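Local coordinates for two-domain protein containing predicted PHP-like metal-dependent phosphoesterase (Bacteroides vulgatus ATCC 8482, PDB 3E38) that binds zinc ions and is probably a metal-dependent phosphoesterase of the PHP type, possibly a 5'-3' exonuclease acting on DNA or RNA, at residues A50-E55 / N104-S109; M98-F103 / T155-E160; R124-K127 / F132-W135; H164-A169 / I179-D184. All coordinates share one frame; numbering follows the deposited sequence.

Interaction 1 of 4, residues A50-E55 / N104-S109; sequences AISLTE and NAIFLS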
loop_
_atom_site.group_PDB
_atom_site.type_symbol
_atom_site.label_atom_id
_atom_site.label_comp_id
_atom_site.label_asym_id
_atom_site.label_seq_id
_atom_site.Cartn_x
_atom_site.Cartn_y
_atom_site.Cartn_z
ATOM N N ALA B 50 -18.820 -14.219 -11.778
ATOM C CA ALA B 50 -20.141 -13.862 -12.251
ATOM C C ALA B 50 -20.663 -12.575 -11.628
ATOM O O ALA B 50 -20.371 -12.223 -10.463
ATOM C CB ALA B 50 -21.121 -15.041 -12.004
ATOM N N ILE B 51 -21.466 -11.900 -12.431
ATOM C CA ILE B 51 -22.079 -10.656 -12.025
ATOM C C ILE B 51 -23.429 -10.483 -12.631
ATOM O O ILE B 51 -23.770 -11.106 -13.589
ATOM C CB ILE B 51 -21.237 -9.411 -12.503
ATOM C CG1 ILE B 51 -21.240 -9.312 -14.017
ATOM C CG2 ILE B 51 -19.800 -9.451 -11.967
ATOM C CD1 ILE B 51 -20.477 -8.083 -14.578
ATOM N N SER B 52 -24.193 -9.605 -12.027
ATOM C CA SER B 52 -25.452 -9.183 -12.575
ATOM C C SER B 52 -25.534 -7.661 -12.457
ATOM O O SER B 52 -25.538 -7.129 -11.341
ATOM C CB SER B 52 -26.612 -9.843 -11.813
ATOM O OG SER B 52 -27.876 -9.535 -12.392
ATOM N N LEU B 53 -25.561 -6.988 -13.601
ATOM C CA LEU B 53 -25.749 -5.531 -13.659
ATOM C C LEU B 53 -27.261 -5.334 -13.515
ATOM O O LEU B 53 -28.055 -5.600 -14.439
ATOM C CB LEU B 53 -25.183 -4.963 -14.949
ATOM C CG LEU B 53 -25.023 -3.460 -15.161
ATOM C CD1 LEU B 53 -24.380 -2.770 -13.984
ATOM C CD2 LEU B 53 -24.198 -3.218 -16.448
ATOM N N THR B 54 -27.646 -4.942 -12.302
ATOM C CA THR B 54 -29.030 -4.839 -11.908
ATOM C C THR B 54 -29.475 -3.406 -11.770
ATOM O O THR B 54 -29.617 -2.896 -10.677
ATOM C CB THR B 54 -29.264 -5.563 -10.576
ATOM O OG1 THR B 54 -28.593 -4.856 -9.526
ATOM C CG2 THR B 54 -28.781 -6.998 -10.657
ATOM N N GLU B 55 -29.760 -2.794 -12.911
ATOM C CA GLU B 55 -30.206 -1.399 -12.966
ATOM C C GLU B 55 -31.580 -1.240 -12.304
ATOM O O GLU B 55 -32.419 -2.154 -12.261
ATOM C CB GLU B 55 -30.284 -0.844 -14.397
ATOM C CG GLU B 55 -29.094 -1.076 -15.377
ATOM C CD GLU B 55 -27.761 -0.455 -15.016
ATOM O OE1 GLU B 55 -27.617 0.210 -13.967
ATOM O OE2 GLU B 55 -26.822 -0.641 -15.835
ATOM N N ASN B 104 -34.139 -7.350 -5.931
ATOM C CA ASN B 104 -33.517 -7.719 -7.195
ATOM C C ASN B 104 -34.128 -8.989 -7.737
ATOM O O ASN B 104 -34.392 -9.929 -7.015
ATOM C CB ASN B 104 -32.022 -7.877 -7.092
ATOM C CG ASN B 104 -31.294 -6.572 -7.251
ATOM O OD1 ASN B 104 -31.877 -5.504 -7.129
ATOM N ND2 ASN B 104 -30.007 -6.655 -7.552
ATOM N N ALA B 105 -34.398 -8.928 -9.033
ATOM C CA ALA B 105 -34.901 -10.023 -9.849
ATOM C C ALA B 105 -33.744 -10.382 -10.763
ATOM O O ALA B 105 -33.332 -9.566 -11.579
ATOM C CB ALA B 105 -36.126 -9.594 -10.653
ATOM N N ILE B 106 -33.170 -11.565 -10.565
ATOM C CA ILE B 106 -32.087 -12.018 -11.436
ATOM C C ILE B 106 -32.513 -13.296 -12.166
ATOM O O ILE B 106 -33.524 -13.963 -11.866
ATOM C CB ILE B 106 -30.701 -12.126 -10.708
ATOM C CG1 ILE B 106 -30.680 -13.264 -9.688
ATOM C CG2 ILE B 106 -30.350 -10.756 -10.024
ATOM C CD1 ILE B 106 -29.338 -13.527 -9.084
ATOM N N PHE B 107 -31.750 -13.554 -13.209
ATOM C CA PHE B 107 -32.037 -14.654 -14.140
ATOM C C PHE B 107 -33.266 -14.302 -14.972
ATOM O O PHE B 107 -34.043 -15.124 -15.399
ATOM C CB PHE B 107 -32.121 -16.018 -13.445
ATOM C CG PHE B 107 -30.762 -16.548 -13.045
ATOM C CD1 PHE B 107 -29.914 -17.047 -14.005
ATOM C CD2 PHE B 107 -30.296 -16.438 -11.753
ATOM C CE1 PHE B 107 -28.686 -17.490 -13.672
ATOM C CE2 PHE B 107 -29.051 -16.904 -11.394
ATOM C CZ PHE B 107 -28.239 -17.421 -12.357
ATOM N N LEU B 108 -33.419 -13.022 -15.181
ATOM C CA LEU B 108 -34.451 -12.531 -16.092
ATOM C C LEU B 108 -34.101 -12.842 -17.515
ATOM O O LEU B 108 -32.921 -13.036 -17.864
ATOM C CB LEU B 108 -34.600 -10.989 -15.993
ATOM C CG LEU B 108 -35.153 -10.517 -14.638
ATOM C CD1 LEU B 108 -35.245 -9.004 -14.555
ATOM C CD2 LEU B 108 -36.510 -11.173 -14.302
ATOM N N SER B 109 -35.140 -12.840 -18.348
ATOM C CA SER B 109 -34.994 -12.993 -19.800
ATOM C C SER B 109 -35.234 -11.641 -20.471
ATOM O O SER B 109 -34.670 -11.323 -21.521
ATOM C CB SER B 109 -35.940 -14.060 -20.345
ATOM O OG SER B 109 -37.286 -13.716 -20.107
#

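Interaction 2 of 4, residues M98-F103 / T155-E160; sequences MAPGHF and TALYQE. With ZN (zinc ion), chain H.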
loop_
_atom_site.group_PDB
_atom_site.type_symbol
_atom_site.label_atom_id
_atom_site.label_comp_id
_atom_site.label_asym_id
_atom_site.label_seq_id
_atom_site.Cartn_x
_atom_site.Cartn_y
_atom_site.Cartn_z
HETATM N N MSE B 98 -40.565 1.592 1.039
HETATM C CA MSE B 98 -40.710 0.559 2.078
HETATM C C MSE B 98 -42.111 0.693 2.651
HETATM O O MSE B 98 -42.477 1.799 3.011
HETATM C CB MSE B 98 -39.720 0.777 3.219
HETATM C CG MSE B 98 -39.897 -0.171 4.401
HETATM SE SE MSE B 98 -39.354 -2.021 3.950
HETATM C CE MSE B 98 -37.605 -1.603 3.125
ATOM N N ALA B 99 -42.922 -0.370 2.744
ATOM C CA ALA B 99 -42.602 -1.720 2.269
ATOM C C ALA B 99 -43.099 -1.815 0.825
ATOM O O ALA B 99 -43.933 -1.002 0.406
ATOM C CB ALA B 99 -43.259 -2.781 3.170
ATOM N N PRO B 100 -42.630 -2.805 0.048
ATOM C CA PRO B 100 -41.715 -3.885 0.366
ATOM C C PRO B 100 -40.253 -3.451 0.234
ATOM O O PRO B 100 -39.319 -4.165 0.604
ATOM C CB PRO B 100 -42.031 -4.886 -0.741
ATOM C CG PRO B 100 -42.248 -3.993 -1.953
ATOM C CD PRO B 100 -42.788 -2.677 -1.417
ATOM N N GLY B 101 -40.077 -2.256 -0.282
ATOM C CA GLY B 101 -38.742 -1.723 -0.423
ATOM C C GLY B 101 -38.143 -2.061 -1.754
ATOM O O GLY B 101 -38.798 -1.940 -2.776
ATOM N N HIS B 102 -36.880 -2.456 -1.743
ATOM C CA HIS B 102 -36.145 -2.798 -2.984
ATOM C C HIS B 102 -35.804 -4.260 -3.051
ATOM O O HIS B 102 -35.279 -4.826 -2.092
ATOM C CB HIS B 102 -34.800 -2.071 -3.048
ATOM C CG HIS B 102 -34.884 -0.582 -2.993
ATOM N ND1 HIS B 102 -33.855 0.225 -3.417
ATOM C CD2 HIS B 102 -35.865 0.249 -2.574
ATOM C CE1 HIS B 102 -34.195 1.493 -3.251
ATOM N NE2 HIS B 102 -35.414 1.535 -2.758
ATOM N N PHE B 103 -36.095 -4.866 -4.195
ATOM C CA PHE B 103 -35.744 -6.267 -4.504
ATOM C C PHE B 103 -35.015 -6.366 -5.835
ATOM O O PHE B 103 -35.276 -5.631 -6.742
ATOM C CB PHE B 103 -36.962 -7.158 -4.665
ATOM C CG PHE B 103 -37.677 -7.535 -3.362
ATOM C CD1 PHE B 103 -38.199 -6.579 -2.532
ATOM C CD2 PHE B 103 -37.848 -8.880 -3.020
ATOM C CE1 PHE B 103 -38.832 -6.932 -1.349
ATOM C CE2 PHE B 103 -38.460 -9.242 -1.848
ATOM C CZ PHE B 103 -38.960 -8.264 -1.007
ATOM N N THR B 155 -44.059 -10.798 3.982
ATOM C CA THR B 155 -44.675 -12.083 4.260
ATOM C C THR B 155 -45.448 -12.535 3.053
ATOM O O THR B 155 -45.446 -13.710 2.683
ATOM C CB THR B 155 -45.619 -12.018 5.472
ATOM O OG1 THR B 155 -44.839 -12.134 6.660
ATOM C CG2 THR B 155 -46.589 -13.153 5.428
ATOM N N ALA B 156 -46.126 -11.575 2.449
ATOM C CA ALA B 156 -46.942 -11.860 1.280
ATOM C C ALA B 156 -46.024 -12.303 0.168
ATOM O O ALA B 156 -46.136 -13.389 -0.366
ATOM C CB ALA B 156 -47.750 -10.629 0.853
ATOM N N LEU B 157 -45.110 -11.426 -0.160
ATOM C CA LEU B 157 -44.136 -11.687 -1.228
ATOM C C LEU B 157 -43.506 -13.062 -1.056
ATOM O O LEU B 157 -43.342 -13.812 -2.005
ATOM C CB LEU B 157 -43.047 -10.608 -1.255
ATOM C CG LEU B 157 -43.392 -9.302 -1.963
ATOM C CD1 LEU B 157 -42.557 -8.160 -1.432
ATOM C CD2 LEU B 157 -43.195 -9.483 -3.475
ATOM N N TYR B 158 -43.183 -13.391 0.180
ATOM C CA TYR B 158 -42.506 -14.665 0.487
ATOM C C TYR B 158 -43.408 -15.852 0.267
ATOM O O TYR B 158 -42.959 -16.928 -0.092
ATOM C CB TYR B 158 -41.992 -14.687 1.929
ATOM C CG TYR B 158 -41.624 -16.054 2.497
ATOM C CD1 TYR B 158 -40.397 -16.648 2.210
ATOM C CD2 TYR B 158 -42.463 -16.703 3.404
ATOM C CE1 TYR B 158 -40.035 -17.868 2.747
ATOM C CE2 TYR B 158 -42.110 -17.947 3.952
ATOM C CZ TYR B 158 -40.891 -18.515 3.622
ATOM O OH TYR B 158 -40.518 -19.724 4.154
ATOM N N GLN B 159 -44.694 -15.650 0.452
ATOM C CA GLN B 159 -45.635 -16.764 0.315
ATOM C C GLN B 159 -46.057 -16.926 -1.131
ATOM O O GLN B 159 -46.504 -17.985 -1.529
ATOM C CB GLN B 159 -46.846 -16.582 1.221
ATOM C CG GLN B 159 -46.496 -16.845 2.692
ATOM C CD GLN B 159 -47.599 -16.437 3.624
ATOM O OE1 GLN B 159 -48.507 -15.708 3.220
ATOM N NE2 GLN B 159 -47.528 -16.876 4.887
ATOM N N GLU B 160 -45.860 -15.872 -1.910
ATOM C CA GLU B 160 -46.244 -15.869 -3.328
ATOM C C GLU B 160 -45.131 -16.510 -4.139
ATOM O O GLU B 160 -45.261 -16.720 -5.325
ATOM C CB GLU B 160 -46.402 -14.451 -3.932
ATOM C CG GLU B 160 -47.014 -13.322 -3.128
ATOM C CD GLU B 160 -48.462 -13.517 -2.855
ATOM O OE1 GLU B 160 -48.887 -14.688 -2.825
ATOM O OE2 GLU B 160 -49.167 -12.502 -2.636
HETATM ZN ZN ZN H . -31.680 -0.460 -3.640
HETATM O O HOH W 1 -30.105 -1.214 -4.118
#

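Interaction 3 of 4, residues R124-K127 / F132-W135; sequences REAK and FMFW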
loop_
_atom_site.group_PDB
_atom_site.type_symbol
_atom_site.label_atom_id
_atom_site.label_comp_id
_atom_site.label_asym_id
_atom_site.label_seq_id
_atom_site.Cartn_x
_atom_site.Cartn_y
_atom_site.Cartn_z
ATOM N N ARG B 124 -44.881 -9.765 -10.441
ATOM C CA ARG B 124 -45.597 -10.837 -11.203
ATOM C C ARG B 124 -44.924 -11.123 -12.537
ATOM O O ARG B 124 -44.897 -12.247 -12.968
ATOM C CB ARG B 124 -47.092 -10.548 -11.400
ATOM N N GLU B 125 -44.337 -10.114 -13.159
ATOM C CA GLU B 125 -43.602 -10.288 -14.420
ATOM C C GLU B 125 -42.272 -11.018 -14.211
ATOM O O GLU B 125 -41.870 -11.867 -15.013
ATOM C CB GLU B 125 -43.299 -8.924 -15.050
ATOM C CG GLU B 125 -44.555 -8.159 -15.465
ATOM C CD GLU B 125 -45.277 -8.844 -16.617
ATOM O OE1 GLU B 125 -44.602 -9.615 -17.343
ATOM O OE2 GLU B 125 -46.492 -8.592 -16.797
ATOM N N ALA B 126 -41.567 -10.634 -13.141
ATOM C CA ALA B 126 -40.297 -11.237 -12.820
ATOM C C ALA B 126 -40.563 -12.699 -12.497
ATOM O O ALA B 126 -39.868 -13.599 -12.971
ATOM C CB ALA B 126 -39.600 -10.506 -11.653
ATOM N N LYS B 127 -41.616 -12.937 -11.736
ATOM C CA LYS B 127 -41.991 -14.291 -11.348
ATOM C C LYS B 127 -42.297 -15.145 -12.560
ATOM O O LYS B 127 -41.935 -16.319 -12.681
ATOM C CB LYS B 127 -43.278 -14.242 -10.519
ATOM C CG LYS B 127 -43.764 -15.609 -10.064
ATOM C CD LYS B 127 -42.633 -16.345 -9.479
ATOM C CE LYS B 127 -43.033 -17.499 -8.657
ATOM N NZ LYS B 127 -41.764 -17.978 -8.003
ATOM N N PHE B 132 -34.912 -15.436 -10.098
ATOM C CA PHE B 132 -34.468 -15.654 -8.709
ATOM C C PHE B 132 -34.527 -14.266 -8.069
ATOM O O PHE B 132 -33.957 -13.292 -8.566
ATOM C CB PHE B 132 -33.101 -16.294 -8.606
ATOM C CG PHE B 132 -32.637 -16.509 -7.184
ATOM C CD1 PHE B 132 -31.938 -15.488 -6.503
ATOM C CD2 PHE B 132 -32.862 -17.732 -6.529
ATOM C CE1 PHE B 132 -31.493 -15.670 -5.189
ATOM C CE2 PHE B 132 -32.415 -17.934 -5.208
ATOM C CZ PHE B 132 -31.715 -16.888 -4.539
HETATM N N MSE B 133 -35.322 -14.182 -7.013
HETATM C CA MSE B 133 -35.629 -12.894 -6.374
HETATM C C MSE B 133 -35.171 -12.764 -4.955
HETATM O O MSE B 133 -35.434 -13.626 -4.119
HETATM C CB MSE B 133 -37.151 -12.658 -6.419
HETATM C CG MSE B 133 -37.625 -12.252 -7.844
HETATM SE SE MSE B 133 -39.518 -12.451 -8.134
HETATM C CE MSE B 133 -39.625 -14.384 -8.320
ATOM N N PHE B 134 -34.514 -11.648 -4.671
ATOM C CA PHE B 134 -34.113 -11.399 -3.295
ATOM C C PHE B 134 -34.324 -9.973 -2.800
ATOM O O PHE B 134 -34.289 -9.023 -3.539
ATOM C CB PHE B 134 -32.682 -11.880 -3.046
ATOM C CG PHE B 134 -31.636 -11.218 -3.912
ATOM C CD1 PHE B 134 -31.016 -10.043 -3.501
ATOM C CD2 PHE B 134 -31.250 -11.795 -5.117
ATOM C CE1 PHE B 134 -30.012 -9.448 -4.290
ATOM C CE2 PHE B 134 -30.250 -11.218 -5.909
ATOM C CZ PHE B 134 -29.633 -10.032 -5.490
ATOM N N TRP B 135 -34.633 -9.882 -1.515
ATOM C CA TRP B 135 -34.790 -8.602 -0.828
ATOM C C TRP B 135 -33.420 -7.906 -0.623
ATOM O O TRP B 135 -32.474 -8.464 -0.036
ATOM C CB TRP B 135 -35.538 -8.839 0.481
ATOM C CG TRP B 135 -35.865 -7.639 1.256
ATOM C CD1 TRP B 135 -35.878 -6.349 0.822
ATOM C CD2 TRP B 135 -36.367 -7.620 2.598
ATOM N NE1 TRP B 135 -36.303 -5.514 1.828
ATOM C CE2 TRP B 135 -36.617 -6.274 2.929
ATOM C CE3 TRP B 135 -36.616 -8.608 3.546
ATOM C CZ2 TRP B 135 -37.089 -5.888 4.185
ATOM C CZ3 TRP B 135 -37.110 -8.239 4.776
ATOM C CH2 TRP B 135 -37.333 -6.881 5.092
#

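Interaction 4 of 4, residues H164-A169 / I179-D184; sequences HGIEVA and IQWCLD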
loop_
_atom_site.group_PDB
_atom_site.type_symbol
_atom_site.label_atom_id
_atom_site.label_comp_id
_atom_site.label_asym_id
_atom_site.label_seq_id
_atom_site.Cartn_x
_atom_site.Cartn_y
_atom_site.Cartn_z
ATOM N N HIS B 164 -36.611 -15.412 -2.660
ATOM C CA HIS B 164 -35.799 -16.631 -2.567
ATOM C C HIS B 164 -34.550 -16.437 -1.689
ATOM O O HIS B 164 -33.895 -17.396 -1.234
ATOM C CB HIS B 164 -35.433 -17.100 -3.966
ATOM C CG HIS B 164 -36.618 -17.221 -4.868
ATOM N ND1 HIS B 164 -36.836 -16.377 -5.935
ATOM C CD2 HIS B 164 -37.676 -18.070 -4.832
ATOM C CE1 HIS B 164 -37.972 -16.707 -6.522
ATOM N NE2 HIS B 164 -38.503 -17.730 -5.871
ATOM N N GLY B 165 -34.257 -15.167 -1.456
ATOM C CA GLY B 165 -33.128 -14.773 -0.640
ATOM C C GLY B 165 -33.266 -13.387 -0.114
ATOM O O GLY B 165 -34.243 -12.675 -0.397
ATOM N N ILE B 166 -32.298 -13.048 0.713
ATOM C CA ILE B 166 -32.189 -11.714 1.302
ATOM C C ILE B 166 -30.745 -11.368 1.392
ATOM O O ILE B 166 -29.932 -12.233 1.672
ATOM C CB ILE B 166 -32.719 -11.659 2.728
ATOM C CG1 ILE B 166 -34.078 -12.313 2.806
ATOM C CG2 ILE B 166 -32.790 -10.210 3.257
ATOM C CD1 ILE B 166 -34.638 -12.294 4.233
ATOM N N GLU B 167 -30.437 -10.115 1.087
ATOM C CA GLU B 167 -29.093 -9.588 1.272
ATOM C C GLU B 167 -28.827 -9.475 2.761
ATOM O O GLU B 167 -29.600 -8.841 3.517
ATOM C CB GLU B 167 -28.931 -8.231 0.614
ATOM C CG GLU B 167 -28.815 -8.318 -0.885
ATOM C CD GLU B 167 -28.520 -6.953 -1.534
ATOM O OE1 GLU B 167 -28.825 -5.922 -0.879
ATOM O OE2 GLU B 167 -28.034 -6.920 -2.702
ATOM N N VAL B 168 -27.781 -10.172 3.194
ATOM C CA VAL B 168 -27.351 -10.175 4.629
ATOM C C VAL B 168 -26.215 -9.178 4.788
ATOM O O VAL B 168 -25.804 -8.791 5.895
ATOM C CB VAL B 168 -26.930 -11.571 5.172
ATOM C CG1 VAL B 168 -28.191 -12.473 5.354
ATOM C CG2 VAL B 168 -25.790 -12.219 4.304
ATOM N N ALA B 169 -25.750 -8.749 3.630
ATOM C CA ALA B 169 -24.672 -7.786 3.541
ATOM C C ALA B 169 -24.655 -7.088 2.183
ATOM O O ALA B 169 -24.662 -7.723 1.158
ATOM C CB ALA B 169 -23.354 -8.461 3.847
ATOM N N ILE B 179 -30.023 -12.544 8.669
ATOM C CA ILE B 179 -29.447 -13.879 8.845
ATOM C C ILE B 179 -30.526 -14.755 9.475
ATOM O O ILE B 179 -30.838 -15.832 8.985
ATOM C CB ILE B 179 -28.114 -13.876 9.681
ATOM C CG1 ILE B 179 -27.022 -13.095 8.942
ATOM C CG2 ILE B 179 -27.624 -15.290 9.933
ATOM C CD1 ILE B 179 -25.849 -12.718 9.801
ATOM N N GLN B 180 -31.131 -14.239 10.523
ATOM C CA GLN B 180 -32.120 -15.005 11.277
ATOM C C GLN B 180 -33.343 -15.267 10.421
ATOM O O GLN B 180 -34.039 -16.275 10.571
ATOM C CB GLN B 180 -32.499 -14.271 12.571
ATOM C CG GLN B 180 -33.318 -15.095 13.525
ATOM C CD GLN B 180 -32.608 -16.381 13.898
ATOM O OE1 GLN B 180 -31.431 -16.374 14.256
ATOM N NE2 GLN B 180 -33.326 -17.496 13.816
ATOM N N TRP B 181 -33.608 -14.339 9.526
ATOM C CA TRP B 181 -34.771 -14.444 8.622
ATOM C C TRP B 181 -34.553 -15.577 7.659
ATOM O O TRP B 181 -35.416 -16.418 7.458
ATOM C CB TRP B 181 -35.033 -13.153 7.850
ATOM C CG TRP B 181 -35.610 -12.119 8.733
ATOM C CD1 TRP B 181 -36.363 -12.350 9.842
ATOM C CD2 TRP B 181 -35.604 -10.695 8.549
ATOM N NE1 TRP B 181 -36.759 -11.163 10.409
ATOM C CE2 TRP B 181 -36.330 -10.135 9.620
ATOM C CE3 TRP B 181 -35.097 -9.856 7.589
ATOM C CZ2 TRP B 181 -36.506 -8.776 9.763
ATOM C CZ3 TRP B 181 -35.287 -8.504 7.727
ATOM C CH2 TRP B 181 -35.969 -7.975 8.797
ATOM N N CYS B 182 -33.373 -15.592 7.081
ATOM C CA CYS B 182 -33.021 -16.645 6.133
ATOM C C CYS B 182 -32.997 -18.005 6.815
ATOM O O CYS B 182 -33.425 -19.016 6.229
ATOM C CB CYS B 182 -31.681 -16.384 5.479
ATOM S SG CYS B 182 -31.649 -14.913 4.451
ATOM N N LEU B 183 -32.588 -18.007 8.079
ATOM C CA LEU B 183 -32.512 -19.255 8.847
ATOM C C LEU B 183 -33.935 -19.750 9.120
ATOM O O LEU B 183 -34.250 -20.910 8.870
ATOM C CB LEU B 183 -31.712 -19.145 10.164
ATOM C CG LEU B 183 -30.221 -18.806 10.089
ATOM C CD1 LEU B 183 -29.655 -18.747 11.512
ATOM C CD2 LEU B 183 -29.396 -19.771 9.199
ATOM N N ASP B 184 -34.811 -18.849 9.530
ATOM C CA ASP B 184 -36.195 -19.242 9.880
ATOM C C ASP B 184 -37.052 -19.544 8.664
ATOM O O ASP B 184 -37.894 -20.429 8.691
ATOM C CB ASP B 184 -36.895 -18.149 10.675
ATOM C CG ASP B 184 -36.223 -17.877 12.012
ATOM O OD1 ASP B 184 -35.549 -18.792 12.537
ATOM O OD2 ASP B 184 -36.370 -16.744 12.526
#

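Interaction 1 of 4, residues A50-E55 / N104-S109
The carboxamide of Asn104 meets Thr54 with its nitrogen end. Thr54 CB and CG2 both lie on one side of the amide plane, CG2 at 3.4 Å from Asn104 ND2, while Thr54 OG1 stands 3.0 Å from ND2 on that same side, tilted about 31° from the plane. The two side chains cross at roughly a right angle. Both amide atoms are held from elsewhere: ND2 donates a hydrogen bond to Phe23 O, and OD1 accepts from Asn136 ND2, which together fix the rotation of the flat group. Thr54 OG1, placed between its own backbone N and carbonyl carbon (chi1 68°), accepts from Met25 N. Farther along, Ile106 CG2 touches both Ser52 OG, at 3.6 Å, and Thr54 CG2, at 4.1 Å, which lie side by side before it; the serine hydroxyl donates to Ile89 O. An alanine in place of Asn104 would probably leave Phe23 O and Asn136 ND2 without their mates and open a gap beside Thr54. The surroundings suggest a second-shell role, because the side chain of Asn104 comes within about 3 Å of that of the zinc ligand Glu93, and Thr54 equally near His24. Strands 50-56 and 102-106 do not pair directly: both bond to strand 87-95, parallel and antiparallel respectively, and Leu230 of helix 223-231 packs on Ile106.

Interaction 2 of 4, residues M98-F103 / T155-E160
Leu157 CD1 is the point of contact, meeting Pro100 CB at 3.4 Å and Phe103 CZ at 3.6 Å. The first distance is tighter than ordinary van der Waals contact between carbons. With CG anti to its carbonyl carbon (chi1 -81°), Leu157 reaches from the helix toward the strand, and the Phe103 side chain comes from the opposite direction. A cis peptide bond precedes Pro100. Pro100 O lies at the edge of the Phe103 ring, in its plane, and accepts a hydrogen bond from His154 NE2. Phe103 is positioned in turn by a ring stack with Trp135 and an edge-to-face meeting with Phe123. The neighbouring residue on the strand, His102, sends its side chain the other way and binds a zinc ion through ND1 at 2.3 Å; Glu93 and His137 bind the same metal. The apolar contact therefore lies one residue from a metal ligand on the same strand. Helix 152-159 lies over the start of strand 102-106, and helix 119-128 borders the same patch, with Tyr119 on Pro100 and Phe123 on Leu157.

Interaction 3 of 4, residues R124-K127 / F132-W135
Ala126 and Lys127 receive Met133 where helix 119-128 turns back, after a short connection, into strand 132-135, a helix-on-sheet contact of the PHP-like domain. Met133, modelled as selenomethionine, bears the whole strand side of it. Its chain leaves the strand toward the helix, runs extended through chi2, and bends only at chi3 (-75°), which sets the selenium and the terminal methyl against successive helix residues. SE lies 4.0 Å from Ala126 CB and 4.2 Å from Lys127 N. The methyl carbon CE touches Lys127 CA and CD, each at 3.8 Å. Although Lys127 CB points away from the strand, a bend at chi2 (48°) carries CD back over the methyl, so that the two long chains cross at about a right angle. It is mainly the aliphatic part of the lysine that makes this contact; Lys127 is partly exposed, and its NZ donates to Gly161 O. No hydrogen bond joins helix and strand here, and dispersion between alkyl groups and selenium accounts for the contact. In the sheet, strand 132-135 runs antiparallel to 102-106 and parallel to 165-170. Ala126 also rests on Ala105 of the first neighbour, and Lys127 reaches His164 just before the second, while Phe132, directed away from helix 119-128, packs against helix 223-231.

Interaction 4 of 4, residues H164-A169 / I179-D184
Cys182 SG, anti to its own carbonyl carbon (chi1 -65°), is directed onto the strand, and Ile166, with CG1 likewise anti to its carbonyl carbon and chi2 fully extended (179°), lies along it. The sulfur runs beside three atoms of that isoleucine: it is 3.8 Å from Ile166 CB and only slightly farther from CG1 and CD1. Beyond it, the tip carbon Ile166 CD1 reaches Trp181 CB at 3.7 Å and approaches the indole obliquely, at 4.2 Å from CE3. Val168 forms the second point of contact, its CG1 standing 3.8 Å from Ile179 CG1, with those two side chains at about a right angle, and 4.3 Å from Cys182 SG. Helix 176-185 is the connecting helix of a beta-alpha-beta unit: strand 165-170 precedes it, strand 188-192 follows, and the two strands pair parallel. Met189 of the latter touches Ile179 and Cys182, filling in beside the contact. Between Ile166 and Val168, Glu167 points away from the helix and accepts from the imidazole ND1 of His24 and the backbone N of His137, consistent with a second-shell role at the zinc site. Trp181 is flanked by Trp135, whose ring is nearly parallel, and by Trp150, edge-to-face. Along the helix, Gln180 NE2 donates to Asp184 OD1 at 2.9 Å through a bent bond, 34° out of the carboxylate plane on its syn side.

All four contacts are largely buried and reach one mixed sheet, interaction 1 on one face and interactions 2 to 4 on the other. Interaction 1 is the polar one: its amide and threonine hydroxyl lie beside zinc ligands, between two strands that share a neighbour. Interactions 2, 3 and 4 each set a helix against a strand or the chain beside it through apolar side chains, and interaction 3 includes a partly exposed lysine at its rim. Strand 102-106 serves both interactions 1 and 2. Probable backbone hydrogen bonds tie 104-109 to 132-135, with Ile106 O to Phe132 N at 2.7 Å, and 132-135 to 164-169, with Trp135 O to Glu167 N at 2.9 Å, so interactions 1, 3 and 4 follow one another across the sheet.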